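Local atomic coordinates of putative ABC type-2 transporter (Thermotoga maritima MSB8, PDB entry 3CNI), a protein that probably serves as an ABC-type transporter of the cell membrane, the present chain being one calcium-binding domain of the longer protein. Residues I80-R85 / V93-I98; I37-A40 / K45-E48. All coordinates share one frame; numbering follows the deposited sequence.

Interaction 1: I80-R85 / V93-I98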
ATOM      1  N   ILE A  80       1.535 -11.457   7.069  1.00 61.16           N
ATOM      2  CA  ILE A  80       0.738 -10.710   8.058  1.00 60.77           C
ATOM      3  C   ILE A  80      -0.393 -11.592   8.464  1.00 60.24           C
ATOM      4  O   ILE A  80      -1.107 -12.092   7.610  1.00 59.69           O
ATOM      5  CB  ILE A  80       0.157  -9.349   7.518  1.00 60.66           C
ATOM      6  CG1 ILE A  80       1.226  -8.615   6.670  1.00 62.13           C
ATOM      7  CG2 ILE A  80      -0.361  -8.497   8.667  1.00 57.68           C
ATOM      8  CD1 ILE A  80       0.714  -7.592   5.632  1.00 62.22           C
ATOM      9  N   VAL A  81      -0.503 -11.834   9.771  1.00 59.96           N
ATOM     10  CA  VAL A  81      -1.678 -12.480  10.370  1.00 59.66           C
ATOM     11  C   VAL A  81      -2.484 -11.400  11.066  1.00 59.36           C
ATOM     12  O   VAL A  81      -1.992 -10.707  11.959  1.00 59.79           O
ATOM     13  CB  VAL A  81      -1.294 -13.587  11.396  1.00 60.51           C
ATOM     14  CG1 VAL A  81      -2.505 -14.413  11.788  1.00 56.87           C
ATOM     15  CG2 VAL A  81      -0.173 -14.472  10.817  1.00 61.19           C
ATOM     16  N   TRP A  82      -3.712 -11.241  10.619  1.00 58.84           N
ATOM     17  CA  TRP A  82      -4.581 -10.208  11.145  1.00 59.99           C
ATOM     18  C   TRP A  82      -5.554 -10.760  12.119  1.00 59.68           C
ATOM     19  O   TRP A  82      -6.040 -11.837  11.933  1.00 59.66           O
ATOM     20  CB  TRP A  82      -5.380  -9.533  10.024  1.00 60.39           C
ATOM     21  CG  TRP A  82      -4.580  -8.860   8.945  1.00 59.33           C
ATOM     22  CD1 TRP A  82      -4.184  -9.408   7.741  1.00 59.43           C
ATOM     23  CD2 TRP A  82      -4.177  -7.493   8.916  1.00 57.61           C
ATOM     24  NE1 TRP A  82      -3.548  -8.469   7.003  1.00 60.57           N
ATOM     25  CE2 TRP A  82      -3.527  -7.281   7.694  1.00 59.71           C
ATOM     26  CE3 TRP A  82      -4.328  -6.418   9.796  1.00 59.46           C
ATOM     27  CZ2 TRP A  82      -3.003  -6.029   7.332  1.00 61.24           C
ATOM     28  CZ3 TRP A  82      -3.786  -5.196   9.438  1.00 59.54           C
ATOM     29  CH2 TRP A  82      -3.163  -5.008   8.210  1.00 57.61           C
ATOM     30  N   TYR A  83      -5.819  -9.999  13.168  1.00 61.65           N
ATOM     31  CA  TYR A  83      -6.753 -10.400  14.228  1.00 62.87           C
ATOM     32  C   TYR A  83      -7.880  -9.386  14.286  1.00 65.06           C
ATOM     33  O   TYR A  83      -7.812  -8.350  14.998  1.00 64.87           O
ATOM     34  CB  TYR A  83      -6.074 -10.497  15.589  1.00 63.18           C
ATOM     35  CG  TYR A  83      -5.111 -11.657  15.645  1.00 62.10           C
ATOM     36  CD1 TYR A  83      -5.431 -12.816  16.350  1.00 57.95           C
ATOM     37  CD2 TYR A  83      -3.900 -11.617  14.945  1.00 59.26           C
ATOM     38  CE1 TYR A  83      -4.584 -13.882  16.369  1.00 57.28           C
ATOM     39  CE2 TYR A  83      -3.039 -12.688  14.980  1.00 58.83           C
ATOM     40  CZ  TYR A  83      -3.395 -13.815  15.684  1.00 57.56           C
ATOM     41  OH  TYR A  83      -2.579 -14.907  15.729  1.00 58.26           O
ATOM     42  N   LEU A  84      -8.918  -9.718  13.525  1.00 66.44           N
ATOM     43  CA  LEU A  84     -10.112  -8.914  13.488  1.00 68.74           C
ATOM     44  C   LEU A  84     -11.112  -9.416  14.516  1.00 69.86           C
ATOM     45  O   LEU A  84     -11.424 -10.608  14.600  1.00 69.74           O
ATOM     46  CB  LEU A  84     -10.741  -8.910  12.095  1.00 68.94           C
ATOM     47  CG  LEU A  84      -9.822  -8.533  10.942  1.00 68.75           C
ATOM     48  CD1 LEU A  84     -10.720  -8.530   9.653  1.00 70.11           C
ATOM     49  CD2 LEU A  84      -9.079  -7.217  11.197  1.00 66.99           C
ATOM     50  N   ARG A  85     -11.537  -8.478  15.340  1.00 71.99           N
ATOM     51  CA  ARG A  85     -12.513  -8.739  16.374  1.00 73.57           C
ATOM     52  C   ARG A  85     -13.658  -7.796  16.169  1.00 74.03           C
ATOM     53  O   ARG A  85     -14.163  -7.215  17.093  1.00 76.35           O
ATOM     54  CB  ARG A  85     -11.910  -8.464  17.744  1.00 73.95           C
ATOM     55  CG  ARG A  85     -10.745  -9.370  18.116  1.00 75.94           C
ATOM     56  CD  ARG A  85      -9.767  -8.701  19.074  1.00 77.41           C
ATOM     57  NE  ARG A  85      -8.534  -9.488  19.213  1.00 76.98           N
ATOM     58  CZ  ARG A  85      -7.347  -9.107  18.773  1.00 76.44           C
ATOM     59  NH1 ARG A  85      -7.195  -7.932  18.183  1.00 76.65           N
ATOM     60  NH2 ARG A  85      -6.291  -9.887  18.964  1.00 78.69           N
ATOM     61  N   VAL A  93      -8.990   1.199  10.031  1.00 65.24           N
ATOM     62  CA  VAL A  93      -7.869   2.123  10.248  1.00 65.17           C
ATOM     63  C   VAL A  93      -6.561   1.381  10.440  1.00 65.31           C
ATOM     64  O   VAL A  93      -5.523   1.771   9.876  1.00 65.46           O
ATOM     65  CB  VAL A  93      -8.139   3.073  11.413  1.00 66.24           C
ATOM     66  CG1 VAL A  93      -6.841   3.766  11.901  1.00 64.37           C
ATOM     67  CG2 VAL A  93      -9.230   4.089  10.975  1.00 64.77           C
ATOM     68  N   SER A  94      -6.610   0.286  11.195  1.00 64.56           N
ATOM     69  CA  SER A  94      -5.421  -0.608  11.326  1.00 63.63           C
ATOM     70  C   SER A  94      -4.997  -1.231  10.036  1.00 64.37           C
ATOM     71  O   SER A  94      -3.802  -1.335   9.725  1.00 64.69           O
ATOM     72  CB  SER A  94      -5.660  -1.771  12.301  1.00 64.00           C
ATOM     73  OG  SER A  94      -5.807  -1.315  13.638  1.00 57.76           O
ATOM     74  N   THR A  95      -5.970  -1.738   9.305  1.00 65.27           N
ATOM     75  CA  THR A  95      -5.679  -2.352   8.012  1.00 66.44           C
ATOM     76  C   THR A  95      -4.971  -1.426   7.054  1.00 66.16           C
ATOM     77  O   THR A  95      -3.920  -1.743   6.534  1.00 67.73           O
ATOM     78  CB  THR A  95      -6.950  -2.853   7.345  1.00 67.06           C
ATOM     79  OG1 THR A  95      -7.512  -3.871   8.173  1.00 70.78           O
ATOM     80  CG2 THR A  95      -6.627  -3.543   6.075  1.00 70.41           C
ATOM     81  N   GLY A  96      -5.568  -0.271   6.818  1.00 65.94           N
ATOM     82  CA  GLY A  96      -4.982   0.762   5.973  1.00 65.35           C
ATOM     83  C   GLY A  96      -3.652   1.273   6.480  1.00 65.93           C
ATOM     84  O   GLY A  96      -2.726   1.493   5.720  1.00 66.72           O
ATOM     85  N   THR A  97      -3.556   1.491   7.774  1.00 65.56           N
ATOM     86  CA  THR A  97      -2.299   2.016   8.375  1.00 65.59           C
ATOM     87  C   THR A  97      -1.151   1.061   8.270  1.00 64.29           C
ATOM     88  O   THR A  97      -0.082   1.459   7.927  1.00 66.09           O
ATOM     89  CB  THR A  97      -2.469   2.426   9.871  1.00 65.17           C
ATOM     90  OG1 THR A  97      -3.534   3.342   9.955  1.00 68.03           O
ATOM     91  CG2 THR A  97      -1.296   3.145  10.369  1.00 63.40           C
ATOM     92  N   ILE A  98      -1.376  -0.202   8.568  1.00 64.39           N
ATOM     93  CA  ILE A  98      -0.308  -1.241   8.503  1.00 63.36           C
ATOM     94  C   ILE A  98       0.090  -1.493   7.040  1.00 63.56           C
ATOM     95  O   ILE A  98       1.267  -1.688   6.701  1.00 63.05           O
ATOM     96  CB  ILE A  98      -0.719  -2.525   9.315  1.00 63.02           C
ATOM     97  CG1 ILE A  98      -0.637  -2.170  10.806  1.00 63.57           C
ATOM     98  CG2 ILE A  98       0.100  -3.732   9.018  1.00 59.36           C
ATOM     99  CD1 ILE A  98      -1.555  -2.997  11.699  1.00 61.76           C
TER
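W82 reaches from strand 76-84 to helix 89-107 and touches it with the outer end of its indole, the CZ3 and CH2 corner. The strand and helix segments run nearly antiparallel, 160° between their directions, with axes 10.7 Å apart. The tight part lies where W82 CH2 meets I98 CG2, oblique to the ring, at 3.6 Å, while W82 CZ3 approaches I98 CD1 at 3.9 Å. T95 adds its backbone, with CA 3.7 Å from W82 CZ3, and sets OG1 over one ring face. The carbonyl oxygen of S94 lies at the ring edge, 3.9 Å from W82 CZ3. Within the strand, I80 CG2 packs against an indole face at 3.5 Å above the plane. With chi1 at -60°, CG sits beside the backbone N of W82, and the indole projects across to the helix.

Away from this corner the fit slackens. The side chains of I80 and L84 stay outside contact distance of 93-98, and L84 packs on P145 and M149 instead. Farther round the helix, V93 and T97 are partly exposed and pack on V107 of the second subunit. The polar groups, as is usual where a helix packs on a sheet through apolar faces, find partners elsewhere: W82 NE1 bonds Q131 OE1, and T95 OG1 bonds E91 O. With no hydrogen bond across the contact, this layer of helix on sheet is held by apolar packing of one aromatic ring, while the bonds outside it probably set how the indole and the threonine are turned.

Interaction 2: I37-A40 / K45-E48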
ATOM      1  N   ILE A  37       5.676  -1.885  19.258  1.00 20.00           N
ATOM      2  CA  ILE A  37       6.051  -3.285  19.421  1.00 20.00           C
ATOM      3  C   ILE A  37       5.357  -3.903  20.631  1.00 20.00           C
ATOM      4  O   ILE A  37       5.548  -3.458  21.762  1.00 20.00           O
ATOM      5  CB  ILE A  37       7.574  -3.449  19.576  1.00 20.00           C
ATOM      6  CG1 ILE A  37       8.299  -2.843  18.373  1.00 20.00           C
ATOM      7  CG2 ILE A  37       7.938  -4.915  19.741  1.00 20.00           C
ATOM      8  CD1 ILE A  37       9.807  -2.961  18.446  1.00 20.00           C
ATOM      9  N   VAL A  38       4.694  -5.008  20.403  1.00 20.00           N
ATOM     10  CA  VAL A  38       4.015  -5.710  21.439  1.00 20.00           C
ATOM     11  C   VAL A  38       4.704  -7.030  21.745  1.00 20.00           C
ATOM     12  O   VAL A  38       4.717  -7.472  22.860  1.00 20.00           O
ATOM     13  CB  VAL A  38       2.571  -5.939  21.015  1.00 20.00           C
ATOM     14  CG1 VAL A  38       2.056  -7.200  21.528  1.00 20.00           C
ATOM     15  CG2 VAL A  38       1.719  -4.816  21.429  1.00 20.00           C
ATOM     16  N   TYR A  39       5.358  -7.554  20.742  1.00 20.00           N
ATOM     17  CA  TYR A  39       6.300  -8.595  20.928  1.00 20.00           C
ATOM     18  C   TYR A  39       7.222  -8.615  19.766  1.00 20.00           C
ATOM     19  O   TYR A  39       6.835  -8.392  18.655  1.00 20.00           O
ATOM     20  CB  TYR A  39       5.580  -9.891  20.991  1.00 20.00           C
ATOM     21  CG  TYR A  39       6.406 -11.083  20.703  1.00 20.00           C
ATOM     22  CD1 TYR A  39       7.112 -11.696  21.690  1.00 20.00           C
ATOM     23  CD2 TYR A  39       6.434 -11.632  19.458  1.00 20.00           C
ATOM     24  CE1 TYR A  39       7.835 -12.798  21.443  1.00 20.00           C
ATOM     25  CE2 TYR A  39       7.152 -12.741  19.205  1.00 20.00           C
ATOM     26  CZ  TYR A  39       7.854 -13.322  20.201  1.00 20.00           C
ATOM     27  OH  TYR A  39       8.576 -14.453  19.965  1.00 20.00           O
ATOM     28  N   ALA A  40       8.472  -8.886  20.044  1.00 20.00           N
ATOM     29  CA  ALA A  40       9.493  -8.860  19.045  1.00 20.00           C
ATOM     30  C   ALA A  40      10.344 -10.053  19.310  1.00 20.00           C
ATOM     31  O   ALA A  40      10.975 -10.118  20.320  1.00 20.00           O
ATOM     32  CB  ALA A  40      10.284  -7.640  19.198  1.00 20.00           C
ATOM     33  N   LYS A  45       3.929 -18.418  18.714  1.00 62.72           N
ATOM     34  CA  LYS A  45       2.885 -18.766  19.705  1.00 62.56           C
ATOM     35  C   LYS A  45       2.820 -17.653  20.746  1.00 62.80           C
ATOM     36  O   LYS A  45       1.763 -17.275  21.265  1.00 63.66           O
ATOM     37  CB  LYS A  45       3.184 -20.104  20.397  1.00 62.61           C
ATOM     38  CG  LYS A  45       2.128 -21.200  20.189  1.00 63.38           C
ATOM     39  N   GLU A  46       3.990 -17.124  21.040  1.00 62.79           N
ATOM     40  CA  GLU A  46       4.143 -16.070  22.027  1.00 62.70           C
ATOM     41  C   GLU A  46       3.724 -14.716  21.426  1.00 61.97           C
ATOM     42  O   GLU A  46       3.311 -13.805  22.155  1.00 62.47           O
ATOM     43  CB  GLU A  46       5.597 -16.038  22.518  1.00 63.12           C
ATOM     44  CG  GLU A  46       5.958 -14.950  23.572  1.00 66.62           C
ATOM     45  CD  GLU A  46       5.742 -15.378  25.025  1.00 67.78           C
ATOM     46  OE1 GLU A  46       6.584 -16.125  25.572  1.00 70.34           O
ATOM     47  OE2 GLU A  46       4.726 -14.949  25.620  1.00 70.66           O
ATOM     48  N   ALA A  47       3.836 -14.567  20.109  1.00 60.27           N
ATOM     49  CA  ALA A  47       3.454 -13.298  19.475  1.00 59.55           C
ATOM     50  C   ALA A  47       1.932 -13.290  19.422  1.00 59.18           C
ATOM     51  O   ALA A  47       1.298 -12.266  19.645  1.00 58.81           O
ATOM     52  CB  ALA A  47       4.079 -13.104  18.064  1.00 57.97           C
ATOM     53  N   GLU A  48       1.379 -14.455  19.127  1.00 59.08           N
ATOM     54  CA  GLU A  48      -0.046 -14.663  19.142  1.00 59.44           C
ATOM     55  C   GLU A  48      -0.643 -14.355  20.504  1.00 59.42           C
ATOM     56  O   GLU A  48      -1.780 -13.921  20.623  1.00 59.13           O
ATOM     57  CB  GLU A  48      -0.408 -16.093  18.754  1.00 60.00           C
ATOM     58  CG  GLU A  48      -1.883 -16.337  19.018  1.00 62.05           C
ATOM     59  CD  GLU A  48      -2.488 -17.466  18.227  1.00 64.90           C
ATOM     60  OE1 GLU A  48      -2.603 -18.578  18.785  1.00 67.50           O
ATOM     61  OE2 GLU A  48      -2.895 -17.231  17.065  1.00 65.84           O
TER
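Y39 lays its ring against one turn of helix 44-54, and nearly all of the contact passes through this side chain and the two helix residues A47 and E46. The phenol leaves the strand with CG anti to the backbone N, chi1 159°, which carries it across to the start of the helix. One ring face meets the helix backbone: A47 N stands 3.9 Å above the ring plane, displaced toward the rim, and E46 O lies over the same face. The two helix residues divide the ring between them. A47 takes the CD2 and CE2 side, with its CA 3.7 Å from Y39 CE2; the modelled approach of its methyl is closer than carbons can sit and is doubtful in detail. E46 takes the other side, its CG reaching Y39 CE1 at 3.6 Å. The glutamate chain crosses the tyrosine at about a right angle and then bends at chi2, 88°, leading its poorly ordered carboxylate away from the strand.

The tyrosine hydroxyl is held beyond the two segments by the backbone N of D43, whose OD1 also accepts from K45 N, so the turn entering the helix ties to the ring. A47 lies deeper, packed on A14 and V16 of strand 12-17, the neighbour of strand 36-41 in the sheet. These elements open a beta-alpha-beta crossover, in which helix 44-54 leads on to the parallel strand 58-62. No hydrogen bond spans the two segments. The chemistry exemplifies how one tyrosine can serve two environments: its ring packs a carbon face on the helix, its hydroxyl bonds the backbone N of D43 in the turn before it, and the E46 carboxylate stays at the exposed margin.

In the fold
Both contacts pack a helix on the same mixed sheet, and their centres lie 15 Å apart. Successive residues of strand 76-84 connect them: W82 is turned to helix 89-107 in interaction 1, whereas its neighbour Y83 reaches helix 44-54, where Y83 OH lies 2.7 Å from E48 OE2 in a probable hydrogen bond that brings the strand to the helix of interaction 2. The two differ in their relation to metal. The side chain of T95 in interaction 1 comes within about 4 Å, nearest atom to ion, of a bound calcium ion, whose ligands include S99 and E146, and T95 O bonds S99 OG. Interaction 2 is structural packing remote from the calcium sites.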